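PDB 5CUW: sortase SrtE1 from Streptomyces coelicolor, which is a class E transpeptidase that anchors surface proteins to the cell wall, recognising Leu-Ala-x-Thr-Gly sorting signals in preference to Leu-Pro-x-Thr-Gly. Local coordinates for residues H98-P101 with F102-I105. Numbering follows the deposited sequence.
Sequences HGEP and FRYI
F102 meets P101 obliquely: its CG lies beside the backbone N, anti to the carbonyl carbon (chi1 -70°), which brings CD1 to 3.4 Å from P101 C. The pyrrolidine's CB is 4.2 Å from the same F102 CD1. The phenyl group runs inward to V69 of strand 69-71 and to L160 and T162 of strand 156-164, and P101 also packs on V69. R103 closes the first of two overlapping type I beta turns, E100 to R103, through a weak backbone hydrogen bond from its N to E100 O (3.3 Å). Its side chain, extended from CG to NE, runs beside that of E100 in the same direction, away from the buried pair P101 and F102. R103 NH1 reaches E100 OE1 at 3.0 Å in a salt bridge. The approach is on the syn side, tilted 29° from the carboxylate plane. The two flat groups stand nearly perpendicular, 81° apart. NE pairs with a second carboxylate, that of E166, so two acids hold the guanidinium from different nitrogens and fix its orientation. These turns belong to the loop between strands 87-92 and 113-117 of the sortase beta-barrel, and P101 lies about 4 Å, side chain to side chain, from H94, the inferred active-site histidine. R103 CG sits over one face of the Y104 ring, 3.8 Å above its plane and offset toward the rim. A water accepts from Y104 N (2.9 Å) and donates to P101 O, bridging the two turns. I105 ends the second turn, its N making a weak backbone hydrogen bond to F102 O at 3.4 Å.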
loop_
_atom_site.group_PDB
_atom_site.type_symbol
_atom_site.label_atom_id
_atom_site.label_comp_id
_atom_site.label_asym_id
_atom_site.label_seq_id
_atom_site.Cartn_x
_atom_site.Cartn_y
_atom_site.Cartn_z
ATOM N N HIS A 98 -6.746 14.972 4.773
ATOM C CA HIS A 98 -6.133 14.352 5.946
ATOM C C HIS A 98 -4.714 13.854 5.720
ATOM O O HIS A 98 -4.423 12.673 5.903
ATOM C CB HIS A 98 -7.014 13.199 6.433
ATOM C CG HIS A 98 -8.327 13.656 6.993
ATOM N ND1 HIS A 98 -9.518 13.515 6.312
ATOM C CD2 HIS A 98 -8.627 14.297 8.149
ATOM C CE1 HIS A 98 -10.500 14.028 7.033
ATOM N NE2 HIS A 98 -9.988 14.506 8.154
ATOM N N GLY A 99 -3.832 14.754 5.314
ATOM C CA GLY A 99 -2.435 14.409 5.138
ATOM C C GLY A 99 -2.141 13.858 3.757
ATOM O O GLY A 99 -0.970 13.762 3.363
ATOM N N GLU A 100 -3.210 13.502 3.037
ATOM C CA GLU A 100 -3.164 13.001 1.653
ATOM C C GLU A 100 -1.916 12.182 1.356
ATOM O O GLU A 100 -1.078 12.557 0.535
ATOM C CB GLU A 100 -3.288 14.167 0.665
ATOM C CG GLU A 100 -2.640 15.443 1.124
ATOM C CD GLU A 100 -3.088 16.645 0.313
ATOM O OE1 GLU A 100 -2.212 17.377 -0.191
ATOM O OE2 GLU A 100 -4.315 16.857 0.185
ATOM N N PRO A 101 -1.791 11.040 2.039
ATOM C CA PRO A 101 -0.600 10.204 1.886
ATOM C C PRO A 101 -0.392 9.692 0.447
ATOM O O PRO A 101 0.759 9.585 0.017
ATOM C CB PRO A 101 -0.857 9.045 2.859
ATOM C CG PRO A 101 -2.341 9.065 3.121
ATOM C CD PRO A 101 -2.777 10.485 2.975
ATOM N N PHE A 102 -1.458 9.385 -0.290
ATOM C CA PHE A 102 -1.277 8.816 -1.643
ATOM C C PHE A 102 -1.533 9.815 -2.767
ATOM O O PHE A 102 -1.771 9.436 -3.922
ATOM C CB PHE A 102 -2.181 7.611 -1.845
ATOM C CG PHE A 102 -1.784 6.401 -1.031
ATOM C CD1 PHE A 102 -0.591 6.376 -0.332
ATOM C CD2 PHE A 102 -2.605 5.282 -0.987
ATOM C CE1 PHE A 102 -0.224 5.249 0.413
ATOM C CE2 PHE A 102 -2.249 4.152 -0.240
ATOM C CZ PHE A 102 -1.056 4.139 0.459
ATOM N N ARG A 103 -1.498 11.096 -2.441
ATOM C CA ARG A 103 -1.760 12.099 -3.466
ATOM C C ARG A 103 -0.835 11.978 -4.688
ATOM O O ARG A 103 -1.268 12.198 -5.827
ATOM C CB ARG A 103 -1.639 13.499 -2.882
ATOM C CG ARG A 103 -2.035 14.561 -3.883
ATOM C CD ARG A 103 -2.093 15.938 -3.273
ATOM N NE ARG A 103 -2.626 16.889 -4.246
ATOM C CZ ARG A 103 -2.799 18.184 -4.019
ATOM N NH1 ARG A 103 -2.481 18.711 -2.836
ATOM N NH2 ARG A 103 -3.295 18.954 -4.976
ATOM N N TYR A 104 0.431 11.636 -4.470
ATOM C CA TYR A 104 1.367 11.592 -5.602
ATOM C C TYR A 104 1.966 10.206 -5.883
ATOM O O TYR A 104 3.092 10.107 -6.375
ATOM C CB TYR A 104 2.495 12.590 -5.382
ATOM C CG TYR A 104 2.017 14.025 -5.313
ATOM C CD1 TYR A 104 1.603 14.698 -6.458
ATOM C CD2 TYR A 104 1.962 14.696 -4.100
ATOM C CE1 TYR A 104 1.163 16.017 -6.394
ATOM C CE2 TYR A 104 1.522 16.008 -4.023
ATOM C CZ TYR A 104 1.124 16.660 -5.170
ATOM O OH TYR A 104 0.687 17.956 -5.076
ATOM N N ILE A 105 1.234 9.136 -5.585
ATOM C CA ILE A 105 1.791 7.811 -5.853
ATOM C C ILE A 105 1.917 7.569 -7.360
ATOM O O ILE A 105 2.624 6.663 -7.777
ATOM C CB ILE A 105 0.973 6.652 -5.195
ATOM C CG1 ILE A 105 -0.444 6.536 -5.767
ATOM C CG2 ILE A 105 0.955 6.813 -3.667
ATOM C CD1 ILE A 105 -1.202 5.239 -5.291
HETATM O O HOH W 1 1.859 11.086 -1.977
#